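Local coordinates for LAS seventeen-binding protein 3 (PDB 1OOT) that interacts with LAS17 and probably binds actin filaments and phosphatidylinositol as a whole protein, of which this chain is the C-terminal SH3 domain, at residues G18-R23 / G50-N55; K24-T29 / R44-E49. One frame throughout, in Å; residues are numbered along the deposited sequence. Where two conformers were deposited one is given.

Interaction 1: G18-R23 / G50-N55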
# COMPACT_ATOMS: atom_id res chain seq x y z
N GLY A 18 -5.36 -8.39 -7.91
CA GLY A 18 -4.20 -7.54 -8.00
C GLY A 18 -4.03 -6.54 -6.86
O GLY A 18 -2.95 -5.99 -6.70
N ASP A 19 -5.07 -6.28 -6.09
CA ASP A 19 -5.01 -5.37 -4.97
C ASP A 19 -4.23 -5.99 -3.81
O ASP A 19 -4.30 -7.20 -3.53
CB ASP A 19 -6.35 -5.01 -4.37
CG ASP A 19 -7.29 -4.21 -5.28
OD1 ASP A 19 -6.88 -3.67 -6.32
OD2 ASP A 19 -8.51 -4.08 -4.88
N LEU A 20 -3.57 -5.13 -3.07
CA LEU A 20 -2.90 -5.51 -1.83
C LEU A 20 -3.79 -5.05 -0.65
O LEU A 20 -3.86 -3.87 -0.38
CB LEU A 20 -1.59 -4.77 -1.70
CG LEU A 20 -0.89 -5.03 -0.39
CD1 LEU A 20 -0.44 -6.47 -0.32
CD2 LEU A 20 0.28 -4.04 -0.15
N PRO A 21 -4.48 -5.97 0.05
CA PRO A 21 -5.22 -5.59 1.25
C PRO A 21 -4.27 -5.30 2.43
O PRO A 21 -3.15 -5.83 2.47
CB PRO A 21 -6.06 -6.83 1.58
CG PRO A 21 -5.42 -7.94 0.89
CD PRO A 21 -4.51 -7.43 -0.18
N PHE A 22 -4.72 -4.43 3.33
CA PHE A 22 -4.01 -4.20 4.56
C PHE A 22 -4.94 -3.53 5.57
O PHE A 22 -6.00 -3.02 5.26
CB PHE A 22 -2.73 -3.35 4.30
CG PHE A 22 -2.92 -2.10 3.54
CD1 PHE A 22 -3.51 -1.01 4.09
CD2 PHE A 22 -2.59 -2.06 2.19
CE1 PHE A 22 -3.66 0.17 3.38
CE2 PHE A 22 -2.68 -0.86 1.49
CZ PHE A 22 -3.26 0.23 2.09
N ARG A 23 -4.47 -3.50 6.82
CA ARG A 23 -5.21 -2.88 7.88
C ARG A 23 -4.50 -1.64 8.32
O ARG A 23 -3.27 -1.54 8.24
CB ARG A 23 -5.35 -3.84 9.07
CG ARG A 23 -6.21 -5.02 8.75
CD ARG A 23 -7.73 -4.69 8.45
NE ARG A 23 -8.34 -4.02 9.62
CZ ARG A 23 -9.62 -3.69 9.73
NH1 ARG A 23 -10.48 -3.91 8.73
NH2 ARG A 23 -10.04 -3.11 10.86
N GLY A 50 0.75 -6.61 -4.18
CA GLY A 50 -0.26 -6.03 -5.04
C GLY A 50 -0.22 -4.52 -5.03
O GLY A 50 0.73 -3.90 -4.52
N ILE A 51 -1.25 -3.94 -5.60
CA ILE A 51 -1.35 -2.50 -5.72
C ILE A 51 -2.40 -1.94 -4.77
O ILE A 51 -3.33 -2.63 -4.31
CB ILE A 51 -1.62 -2.06 -7.15
CG1 ILE A 51 -2.91 -2.66 -7.71
CG2 ILE A 51 -0.43 -2.44 -8.02
CD1 ILE A 51 -3.35 -2.02 -9.07
N PHE A 52 -2.23 -0.70 -4.41
CA PHE A 52 -3.10 -0.06 -3.44
C PHE A 52 -3.13 1.46 -3.67
O PHE A 52 -2.15 2.02 -4.20
CB PHE A 52 -2.65 -0.38 -2.03
CG PHE A 52 -1.26 0.16 -1.71
CD1 PHE A 52 -1.12 1.39 -1.13
CD2 PHE A 52 -0.11 -0.53 -2.06
CE1 PHE A 52 0.13 1.92 -0.89
CE2 PHE A 52 1.15 -0.03 -1.85
CZ PHE A 52 1.26 1.20 -1.23
N PRO A 53 -4.15 2.14 -3.15
CA PRO A 53 -4.20 3.61 -3.28
C PRO A 53 -3.18 4.27 -2.34
O PRO A 53 -3.21 4.08 -1.11
CB PRO A 53 -5.62 3.95 -2.82
CG PRO A 53 -6.09 2.79 -2.01
CD PRO A 53 -5.33 1.60 -2.46
N ALA A 54 -2.27 5.02 -2.93
CA ALA A 54 -1.17 5.51 -2.18
C ALA A 54 -1.59 6.52 -1.15
O ALA A 54 -0.85 6.75 -0.16
CB ALA A 54 -0.14 6.09 -3.07
N ASN A 55 -2.74 7.15 -1.32
CA ASN A 55 -3.14 8.16 -0.35
C ASN A 55 -3.44 7.56 1.01
O ASN A 55 -3.41 8.26 2.02
CB ASN A 55 -4.33 8.98 -0.86
CG ASN A 55 -5.45 8.12 -1.36
OD1 ASN A 55 -5.31 7.41 -2.38
ND2 ASN A 55 -6.59 8.16 -0.66

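Interaction 2: K24-T29 / R44-E49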
# COMPACT_ATOMS: atom_id res chain seq x y z
N LYS A 24 -5.28 -0.70 8.83
CA LYS A 24 -4.75 0.49 9.43
C LYS A 24 -3.65 0.11 10.40
O LYS A 24 -3.82 -0.75 11.24
CB LYS A 24 -5.86 1.25 10.16
CG LYS A 24 -5.41 2.47 10.95
CD LYS A 24 -6.60 3.24 11.54
CE LYS A 24 -6.01 4.28 12.50
NZ LYS A 24 -6.95 4.93 13.41
N GLY A 25 -2.54 0.81 10.28
CA GLY A 25 -1.38 0.58 11.12
C GLY A 25 -0.33 -0.35 10.54
O GLY A 25 0.83 -0.37 11.01
N ASP A 26 -0.69 -1.11 9.51
CA ASP A 26 0.27 -1.99 8.88
C ASP A 26 1.37 -1.18 8.22
O ASP A 26 1.10 -0.17 7.56
CB ASP A 26 -0.38 -2.87 7.80
CG ASP A 26 -1.21 -4.02 8.35
OD1 ASP A 26 -1.16 -4.33 9.58
OD2 ASP A 26 -1.96 -4.73 7.58
N VAL A 27 2.59 -1.71 8.23
CA VAL A 27 3.70 -1.09 7.55
C VAL A 27 3.92 -1.90 6.26
O VAL A 27 4.18 -3.12 6.24
CB VAL A 27 4.96 -1.07 8.40
CG1 VAL A 27 6.12 -0.52 7.56
CG2 VAL A 27 4.72 -0.24 9.64
N ILE A 28 3.72 -1.21 5.15
CA ILE A 28 3.84 -1.78 3.81
C ILE A 28 5.21 -1.48 3.25
O ILE A 28 5.72 -0.38 3.38
CB ILE A 28 2.78 -1.18 2.86
CG1 ILE A 28 1.39 -1.57 3.34
CG2 ILE A 28 3.03 -1.65 1.40
CD1 ILE A 28 0.39 -0.48 3.31
N THR A 29 5.84 -2.49 2.64
CA THR A 29 7.09 -2.32 1.91
C THR A 29 6.71 -1.89 0.49
O THR A 29 5.93 -2.58 -0.18
CB THR A 29 7.83 -3.65 1.85
OG1 THR A 29 8.13 -4.06 3.18
CG2 THR A 29 9.12 -3.52 1.06
N ARG A 44 3.98 -4.75 -0.59
CA ARG A 44 3.72 -6.05 -0.01
C ARG A 44 3.63 -5.92 1.48
O ARG A 44 4.29 -5.04 2.10
CB ARG A 44 4.83 -7.01 -0.38
CG ARG A 44 6.21 -6.63 0.10
CD ARG A 44 7.29 -7.58 -0.44
NE ARG A 44 8.55 -7.32 0.24
CZ ARG A 44 9.76 -7.43 -0.29
NH1 ARG A 44 9.91 -7.81 -1.53
NH2 ARG A 44 10.83 -7.17 0.48
N VAL A 45 2.79 -6.79 2.05
CA VAL A 45 2.68 -6.95 3.50
C VAL A 45 1.86 -8.19 3.73
O VAL A 45 1.04 -8.56 2.92
CB VAL A 45 2.06 -5.69 4.17
CG1 VAL A 45 0.59 -5.47 3.78
CG2 VAL A 45 2.18 -5.75 5.70
N ASN A 46 2.09 -8.84 4.84
CA ASN A 46 1.35 -10.02 5.29
C ASN A 46 1.46 -11.22 4.38
O ASN A 46 0.58 -12.13 4.40
CB ASN A 46 -0.14 -9.68 5.49
CG ASN A 46 -0.38 -8.64 6.58
OD1 ASN A 46 0.18 -8.72 7.66
ND2 ASN A 46 -1.23 -7.63 6.26
N GLY A 47 2.53 -11.26 3.58
CA GLY A 47 2.75 -12.31 2.62
C GLY A 47 2.01 -12.14 1.30
O GLY A 47 2.02 -13.07 0.48
N ARG A 48 1.40 -11.00 1.09
CA ARG A 48 0.68 -10.69 -0.14
C ARG A 48 1.43 -9.56 -0.85
O ARG A 48 2.13 -8.75 -0.21
CB ARG A 48 -0.73 -10.22 0.20
CG ARG A 48 -1.59 -11.21 0.91
CD ARG A 48 -3.03 -10.79 1.04
NE ARG A 48 -3.77 -11.75 1.87
CZ ARG A 48 -3.91 -11.66 3.20
NH1 ARG A 48 -3.38 -10.64 3.91
NH2 ARG A 48 -4.58 -12.60 3.83
N GLU A 49 1.20 -9.48 -2.17
CA GLU A 49 1.76 -8.47 -3.01
C GLU A 49 0.68 -7.90 -3.89
O GLU A 49 -0.18 -8.62 -4.36
CB GLU A 49 2.83 -9.08 -3.96
CG GLU A 49 3.95 -9.68 -3.25
CD GLU A 49 5.04 -10.23 -4.15
OE1 GLU A 49 4.79 -10.63 -5.34
OE2 GLU A 49 6.14 -10.21 -3.63
O HOH W 1 -3.27 -6.87 8.37
O HOH W 2 -0.88 -7.33 9.83
O HOH W 3 8.26 -6.82 3.02

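Interaction 1: G18-R23 / G50-N55
The carbonyl oxygen of I51 is gripped twice by the 18-23 segment. L20 N donates to I51 O over 2.8 Å in a nearly straight hydrogen bond, tilted 31° from the carbonyl plane. D19 CA adds a C-H···O contact to I51 O at 3.3 Å. The amide of the same isoleucine, I51 N, donates to G18 O at 2.9 Å. Through its own N and O, I51 thus holds G18 and L20, the two neighbours of D19, in a single bridge, not an extended ladder. Such close backbones depend on G50: with only hydrogens on its CA, it lets G18 O approach to 3.2 Å from G50 CA. G18 itself has a positive phi, which glycine adopts easily. D19 turns its carboxylate back into its own loop, where OD2 accepts from E16 N, while CG1 of I51, an exposed residue, lies beside G18 O.

Inward, the bridge gives way to a hydrophobic cluster. L20 holds CG anti to its backbone N (chi1 176°), sending CD2 alongside F52 to end 4.0 Å from F52 CD2. F22 presents an edge instead: its CE2 comes within 3.6 Å of F52 CG, and the rings form an offset edge-to-face pair with planes at 82°. I28, of strand 27-30, covers L20 and both rings. This is the SH3 pattern in which the end of the RT loop, leading into the diverging turn, lies across strand 48-53 and drops alternate apolar residues into the barrel.

L20 O is buried with no partner in the model, which probably costs some stability, a cost that the two backbone bonds, and L20 and F22 both packing on F52, may repay.

Interaction 2: K24-T29 / R44-E49
T29 and R44 form an antiparallel hydrogen-bonded pair, each satisfying both backbone groups of the other. T29 N reaches R44 O at 3.0 Å, and R44 N reaches T29 O at 2.9 Å. On the same face of the sheet the two side chains cross: R44 CG lies 3.8 Å from T29 CB, and the extended arginine chain carries its guanidinium past T29 CG2. The hydroxyl of T29 and NE of R44 are joined through a water, which accepts from R44 NE at 2.8 Å in the plane of the guanidinium and also hydrogen-bonds T29 OG1. Threonine suits this place, with a methyl for the arginine chain and a hydroxyl for the water.

Strands 27-30 and 40-45 make a hairpin of the SH3 barrel, and beyond R44 the chain reverses in the distal loop, a type I' turn from V45 to R48. N46 and G47 occupy its central positions with positive phi, which asparagine and glycine tolerate well, and V45 and R48 bond each other's backbones. V45 leans back over the neighbouring strand, its CG2 3.3 Å from V27 O, while its CG1 packs against I28 CG1.

N46 also reaches D26, whose CG stands beside its own backbone N (chi1 -76°), a rotation that holds the carboxylate where OD2 can meet both the diverging turn and the asparagine. D26 OD2 takes three donors. R23 N closes the diverging turn on it; N46 ND2 donates to D26 OD2 across a long 3.3 Å, from above the carboxylate, which is turned 72° from the amide; and a water that is only weakly bonded to N46 ND2 donates to D26 OD2 at 2.6 Å. A second water donates to both D26 OD1 and N46 OD1, at 2.8 Å from the latter.

In the fold
Interaction 1 lies near the centre of the small barrel and interaction 2 toward its surface. Both include part of strand 48-53, but interaction 1 ties it to the end of the RT loop, whereas the pairing in interaction 2 is between 27-30 and 40-45. Interaction 1 is largely apolar, with direct backbone bonds at its outer end; interaction 2 supplements its strand pairing with a carboxylate, an amide and bridging waters, as suits a surface contact. Their buried sides join where F22 CD2 packs 3.6 Å from I28 CD1. L20 CD1 also lies 3.4 Å from R48 O and P21 CG 3.7 Å from R48 CD, so R48, ending the distal turn, packs against the RT loop's end.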